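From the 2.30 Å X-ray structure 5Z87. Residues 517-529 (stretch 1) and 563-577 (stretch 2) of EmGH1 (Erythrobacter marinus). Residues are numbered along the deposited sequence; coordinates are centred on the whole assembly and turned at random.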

# COMPACT_ATOMS: atom_id res chain seq x y z
N GLU A 517 7.77 -40.30 8.27
CA GLU A 517 8.38 -40.81 9.50
C GLU A 517 7.63 -40.33 10.74
O GLU A 517 7.45 -41.09 11.70
N ALA A 518 7.20 -39.07 10.75
CA ALA A 518 6.49 -38.56 11.91
C ALA A 518 5.11 -39.20 12.02
O ALA A 518 4.63 -39.45 13.13
N VAL A 519 4.46 -39.44 10.88
CA VAL A 519 3.18 -40.16 10.88
C VAL A 519 3.33 -41.52 11.57
O VAL A 519 2.55 -41.88 12.46
N ALA A 520 4.36 -42.29 11.18
CA ALA A 520 4.61 -43.59 11.80
C ALA A 520 4.83 -43.46 13.30
O ALA A 520 4.19 -44.15 14.10
N THR A 521 5.74 -42.56 13.71
CA THR A 521 6.00 -42.34 15.13
C THR A 521 4.74 -41.96 15.90
O THR A 521 4.63 -42.25 17.10
N ALA A 522 3.78 -41.32 15.23
CA ALA A 522 2.60 -40.81 15.92
C ALA A 522 1.57 -41.90 16.24
O ALA A 522 0.69 -41.66 17.08
N GLN A 523 1.68 -43.08 15.63
CA GLN A 523 0.63 -44.09 15.75
C GLN A 523 0.43 -44.53 17.19
O GLN A 523 -0.70 -44.80 17.62
N ASP A 524 1.50 -44.60 17.98
CA ASP A 524 1.42 -45.03 19.37
C ASP A 524 1.27 -43.87 20.35
O ASP A 524 1.24 -44.10 21.56
N CYS A 525 1.15 -42.64 19.86
CA CYS A 525 1.04 -41.47 20.73
C CYS A 525 -0.42 -41.05 20.85
O CYS A 525 -1.14 -40.98 19.84
N ASP A 526 -0.86 -40.77 22.08
CA ASP A 526 -2.22 -40.29 22.29
C ASP A 526 -2.36 -38.78 22.16
O ASP A 526 -3.48 -38.29 21.96
N VAL A 527 -1.26 -38.02 22.25
CA VAL A 527 -1.25 -36.57 22.08
C VAL A 527 -0.16 -36.19 21.09
O VAL A 527 0.98 -36.68 21.19
N ILE A 528 -0.49 -35.31 20.15
CA ILE A 528 0.46 -34.75 19.18
C ILE A 528 0.51 -33.24 19.39
O ILE A 528 -0.53 -32.58 19.38
N VAL A 529 1.71 -32.70 19.57
CA VAL A 529 1.91 -31.26 19.74
C VAL A 529 2.78 -30.78 18.60
O VAL A 529 3.98 -31.11 18.55
N GLU A 563 1.22 -29.38 4.94
CA GLU A 563 1.23 -30.80 4.61
C GLU A 563 1.45 -31.64 5.86
O GLU A 563 0.68 -32.56 6.15
N LEU A 564 2.49 -31.32 6.63
CA LEU A 564 2.77 -32.07 7.85
C LEU A 564 1.59 -32.01 8.81
O LEU A 564 1.22 -33.02 9.41
N ALA A 565 0.99 -30.82 8.96
CA ALA A 565 -0.08 -30.66 9.94
C ALA A 565 -1.30 -31.49 9.55
O ALA A 565 -1.89 -32.16 10.40
N GLU A 566 -1.69 -31.44 8.28
CA GLU A 566 -2.84 -32.23 7.85
C GLU A 566 -2.57 -33.73 7.94
O GLU A 566 -3.49 -34.50 8.25
N ALA A 567 -1.32 -34.16 7.70
CA ALA A 567 -1.00 -35.58 7.81
C ALA A 567 -1.19 -36.07 9.23
O ALA A 567 -1.69 -37.18 9.45
N LEU A 568 -0.79 -35.26 10.22
CA LEU A 568 -0.93 -35.66 11.62
C LEU A 568 -2.37 -35.55 12.09
O LEU A 568 -2.84 -36.38 12.88
N LEU A 569 -3.09 -34.53 11.61
CA LEU A 569 -4.46 -34.34 12.03
C LEU A 569 -5.35 -35.49 11.56
O LEU A 569 -6.28 -35.89 12.27
N ALA A 570 -5.04 -36.05 10.39
CA ALA A 570 -5.86 -37.13 9.85
C ALA A 570 -5.83 -38.38 10.72
O ALA A 570 -6.71 -39.24 10.58
N LEU A 571 -4.85 -38.49 11.62
CA LEU A 571 -4.76 -39.63 12.52
C LEU A 571 -5.85 -39.62 13.59
O LEU A 571 -6.08 -40.66 14.22
N GLY A 572 -6.50 -38.49 13.83
CA GLY A 572 -7.59 -38.47 14.78
C GLY A 572 -7.20 -38.46 16.24
O GLY A 572 -8.07 -38.64 17.10
N LYS A 573 -5.93 -38.26 16.56
CA LYS A 573 -5.52 -38.14 17.96
C LYS A 573 -5.75 -36.71 18.46
O LYS A 573 -6.04 -35.79 17.70
N THR A 574 -5.62 -36.54 19.78
CA THR A 574 -5.61 -35.22 20.38
C THR A 574 -4.42 -34.42 19.84
O THR A 574 -3.26 -34.78 20.09
N THR A 575 -4.70 -33.36 19.08
CA THR A 575 -3.66 -32.60 18.39
C THR A 575 -3.82 -31.12 18.66
O THR A 575 -4.92 -30.57 18.50
N VAL A 576 -2.74 -30.47 19.08
CA VAL A 576 -2.69 -29.02 19.25
C VAL A 576 -1.46 -28.49 18.52
O VAL A 576 -0.47 -29.19 18.31
N ALA A 577 -1.53 -27.22 18.14
CA ALA A 577 -0.43 -26.56 17.46
C ALA A 577 0.06 -25.38 18.29
O ALA A 577 -0.74 -24.66 18.91

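Two helix-then-strand segments lie side by side, their strands pairing in parallel (13° between axes) and their helices crossing at 26° with a closest approach of 9.8 Å. Of the 741 Å² buried between them, I528 and K573 have the largest shares, 116 and 92 Å², followed by L568 with 60 Å².

I528 is held in register by its backbone: its N donates to T574 O (2.8 Å, 170° at the hydrogen) and its O accepts from V576 N (3.1 Å, 161°). Its side chain, chi1 m and chi2 t, leaves the sheet on the same face as T575, which lies beneath the helices. There CG2 meets L568 CD1 at 3.9 Å, CD1 lies 4.0 Å from K573 CD, and CB lies 3.9 Å from T575 OG1.

L568 (m, t) starts sideways from CA, but its end comes nearer the first stretch. Besides the CD1 contact with I528, L568 CD2 lies 4.1 Å from A522 CB and also 4.4 Å from I528 CD1, so the leucine touches both the strand and A522. L571, also m, t, points toward the partner and places CD1 3.6 Å from A522 CB. V519, chi1 t, extends the apolar seam, with CG2 3.9 Å from A567 CB and CG1 4.3 Å from L571 CD2.

K573 combines an apolar stem with a polar tip. Chi1 is m, chi2 lies between wells at 125°, chi3 is t and chi4 m, a path that carries NZ to the A522–C525 type I turn. NZ donates to Q523 O at 2.8 Å and C525 O at 2.9 Å, and weakly to A522 O at 3.3 Å. The ammonium thus binds backbone carbonyls, with no salt bridge between the stretches.

Across the sheet from I528, V529 CG2 (chi1 t) touches V576 CG2 (chi1 m) at 3.8 Å.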

# COMPACT_ATOMS: atom_id res chain seq x y z
CB GLU A 517 9.85 -40.41 9.58
CG GLU A 517 10.77 -41.27 8.73
CD GLU A 517 12.19 -40.74 8.67
OE1 GLU A 517 12.88 -41.00 7.65
OE2 GLU A 517 12.61 -40.06 9.64
CB ALA A 518 6.37 -37.03 11.84
CB VAL A 519 2.66 -40.32 9.44
CG1 VAL A 519 1.52 -41.33 9.40
CG2 VAL A 519 2.21 -38.97 8.87
CB ALA A 520 5.82 -44.25 11.14
CB THR A 521 7.07 -41.26 15.28
OG1 THR A 521 8.19 -41.57 14.44
CG2 THR A 521 7.53 -41.12 16.72
CB ALA A 522 1.95 -39.71 15.08
CB GLN A 523 0.96 -45.30 14.87
CG GLN A 523 1.16 -44.95 13.40
CD GLN A 523 -0.12 -44.51 12.71
OE1 GLN A 523 -1.23 -44.63 13.27
NE2 GLN A 523 0.02 -43.97 11.50
CB ASP A 524 2.65 -45.87 19.73
CG ASP A 524 3.95 -45.30 19.17
OD1 ASP A 524 4.59 -44.47 19.84
OD2 ASP A 524 4.31 -45.68 18.03
CB CYS A 525 1.89 -40.33 20.19
SG CYS A 525 3.65 -40.76 20.02
CB ASP A 526 -2.75 -40.72 23.66
CG ASP A 526 -1.70 -40.63 24.74
OD1 ASP A 526 -0.59 -41.12 24.50
OD2 ASP A 526 -2.00 -40.07 25.83
CB VAL A 527 -1.05 -35.85 23.42
CG1 VAL A 527 -0.92 -34.34 23.20
CG2 VAL A 527 -2.17 -36.16 24.37
CB ILE A 528 0.06 -35.08 17.73
CG1 ILE A 528 -0.10 -36.59 17.53
CG2 ILE A 528 1.06 -34.50 16.74
CD1 ILE A 528 -0.61 -36.91 16.16
CB VAL A 529 2.54 -30.90 21.09
CG1 VAL A 529 2.90 -29.44 21.11
CG2 VAL A 529 1.60 -31.22 22.24
CB GLU A 563 2.30 -31.09 3.55
CG GLU A 563 2.14 -32.44 2.88
CD GLU A 563 3.03 -32.60 1.67
OE1 GLU A 563 3.47 -31.57 1.10
OE2 GLU A 563 3.30 -33.77 1.29
CB LEU A 564 4.04 -31.53 8.52
CG LEU A 564 4.27 -31.95 9.98
CD1 LEU A 564 4.63 -33.45 10.09
CD2 LEU A 564 5.34 -31.07 10.63
CB ALA A 565 -0.45 -29.19 10.07
CB GLU A 566 -3.25 -31.82 6.44
CG GLU A 566 -3.52 -30.33 6.31
CD GLU A 566 -4.12 -29.97 4.97
OE1 GLU A 566 -3.36 -29.59 4.04
OE2 GLU A 566 -5.36 -30.08 4.84
CB ALA A 567 0.43 -35.84 7.34
CB LEU A 568 -0.02 -34.81 12.51
CG LEU A 568 1.49 -34.99 12.25
CD1 LEU A 568 2.33 -34.00 13.05
CD2 LEU A 568 1.92 -36.44 12.58
CB LEU A 569 -4.98 -32.99 11.52
CG LEU A 569 -4.44 -31.77 12.28
CD1 LEU A 569 -4.68 -30.48 11.50
CD2 LEU A 569 -5.04 -31.67 13.66
CB ALA A 570 -5.40 -37.45 8.43
CB LEU A 571 -3.38 -39.66 13.18
CG LEU A 571 -2.19 -39.64 12.21
CD1 LEU A 571 -0.88 -39.94 12.92
CD2 LEU A 571 -2.41 -40.60 11.06
CB LYS A 573 -4.06 -38.54 18.12
CG LYS A 573 -3.80 -40.02 17.90
CD LYS A 573 -2.74 -40.23 16.83
CE LYS A 573 -2.59 -41.71 16.49
NZ LYS A 573 -2.41 -42.55 17.71
CB THR A 574 -5.54 -35.33 21.90
OG1 THR A 574 -6.55 -36.24 22.34
CG2 THR A 574 -5.77 -33.98 22.57
CB THR A 575 -3.70 -32.87 16.88
OG1 THR A 575 -3.59 -34.27 16.64
CG2 THR A 575 -2.54 -32.16 16.17
CB VAL A 576 -2.65 -28.60 20.73
CG1 VAL A 576 -3.82 -29.22 21.47
CG2 VAL A 576 -1.35 -29.02 21.35
CB ALA A 577 -0.85 -26.12 16.04